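Local coordinates for pili retraction protein PilT (Thermus thermophilus, PDB 5FL3) that probably binds and hydrolyses ATP to drive the retraction of type IV pili, at residues Asp329-Leu332 and Val333-Tyr336. Residues are numbered along the deposited sequence; the frame is centred on the assembly and turned at random.
Sequences DQHL and VELY
L335 sets CG and the methyl CD1 over one face of the H331 imidazole, one helical turn back, in a CH-pi contact: CG of L335 sits 4.0 Å from the ring centroid of H331, 16° off the ring normal. The methyl CD1 of L335 lies over the ND1-CE1 bond, 3.5 Å from each of these H331 atoms. With CG of H331 anti to its own backbone N (chi1 -169°), the ring swings forward along the helix to meet the leucine. A hydrogen bond from the backbone N of L291, in strand 287-295, to ND1 of H331 helps to fix the ring's rotation. At the ring's edge, near its plane, the carboxylate of E334 stands almost perpendicular, OE1 of E334 3.9 Å from CD2 of H331. Beneath the side chains, L335 N donates to H331 O at 2.9 Å, and Y336 N to L332 O at 2.7 Å, whereas the V333 and E334 amides make weak hydrogen bonds to D329 O and Q330 O respectively. L332 and L335 touch A290 and V288 of strand 287-295, and L332 also meets F356 of helix 353-361. The pattern illustrates i to i+4 side-chain pairing on an alpha-helix, here packing helix 328-337 against the edge strand of the P-loop ATPase sheet.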
# COMPACT_ATOMS: atom_id res chain seq x y z
N ASP A 329 -15.86 6.23 10.67
CA ASP A 329 -16.59 7.36 11.22
C ASP A 329 -16.21 7.55 12.67
O ASP A 329 -16.20 8.68 13.16
CB ASP A 329 -18.10 7.17 11.07
CG ASP A 329 -18.56 7.25 9.62
OD1 ASP A 329 -17.72 7.64 8.77
OD2 ASP A 329 -19.76 6.96 9.34
N GLN A 330 -15.85 6.46 13.35
CA GLN A 330 -15.35 6.56 14.72
C GLN A 330 -13.97 7.19 14.78
O GLN A 330 -13.72 8.05 15.61
CB GLN A 330 -15.31 5.19 15.41
CG GLN A 330 -16.64 4.69 15.91
CD GLN A 330 -16.54 3.29 16.48
OE1 GLN A 330 -16.06 2.38 15.82
NE2 GLN A 330 -16.98 3.12 17.72
N HIS A 331 -13.06 6.77 13.92
CA HIS A 331 -11.71 7.28 14.00
C HIS A 331 -11.67 8.74 13.58
O HIS A 331 -10.82 9.49 14.06
CB HIS A 331 -10.75 6.45 13.14
CG HIS A 331 -9.30 6.76 13.38
ND1 HIS A 331 -8.40 6.97 12.36
CD2 HIS A 331 -8.61 6.91 14.54
CE1 HIS A 331 -7.21 7.23 12.88
NE2 HIS A 331 -7.31 7.20 14.20
N LEU A 332 -12.60 9.14 12.71
CA LEU A 332 -12.64 10.51 12.17
C LEU A 332 -13.02 11.52 13.25
O LEU A 332 -12.36 12.55 13.41
CB LEU A 332 -13.62 10.62 11.01
CG LEU A 332 -13.13 10.09 9.66
CD1 LEU A 332 -14.27 10.05 8.65
CD2 LEU A 332 -11.94 10.90 9.12
N VAL A 333 -14.09 11.21 13.98
CA VAL A 333 -14.44 11.91 15.21
C VAL A 333 -13.20 12.13 16.08
O VAL A 333 -12.88 13.27 16.45
CB VAL A 333 -15.50 11.13 16.01
CG1 VAL A 333 -15.44 11.49 17.48
CG2 VAL A 333 -16.90 11.38 15.45
N GLU A 334 -12.49 11.04 16.35
CA GLU A 334 -11.29 11.08 17.18
C GLU A 334 -10.20 11.97 16.58
O GLU A 334 -9.48 12.65 17.30
CB GLU A 334 -10.77 9.65 17.40
CG GLU A 334 -9.58 9.55 18.32
CD GLU A 334 -9.17 8.10 18.61
OE1 GLU A 334 -9.91 7.17 18.20
OE2 GLU A 334 -8.11 7.90 19.23
N LEU A 335 -10.08 11.97 15.26
CA LEU A 335 -9.09 12.81 14.59
C LEU A 335 -9.52 14.27 14.59
O LEU A 335 -8.69 15.16 14.81
CB LEU A 335 -8.84 12.32 13.14
CG LEU A 335 -8.00 11.04 13.03
CD1 LEU A 335 -8.18 10.35 11.68
CD2 LEU A 335 -6.51 11.32 13.31
N TYR A 336 -10.81 14.51 14.33
CA TYR A 336 -11.35 15.86 14.35
C TYR A 336 -11.25 16.51 15.74
O TYR A 336 -10.66 17.58 15.86
CB TYR A 336 -12.81 15.89 13.89
CG TYR A 336 -13.38 17.28 13.98
CD1 TYR A 336 -12.86 18.30 13.19
CD2 TYR A 336 -14.39 17.60 14.87
CE1 TYR A 336 -13.35 19.59 13.27
CE2 TYR A 336 -14.90 18.88 14.95
CZ TYR A 336 -14.37 19.88 14.15
OH TYR A 336 -14.85 21.18 14.21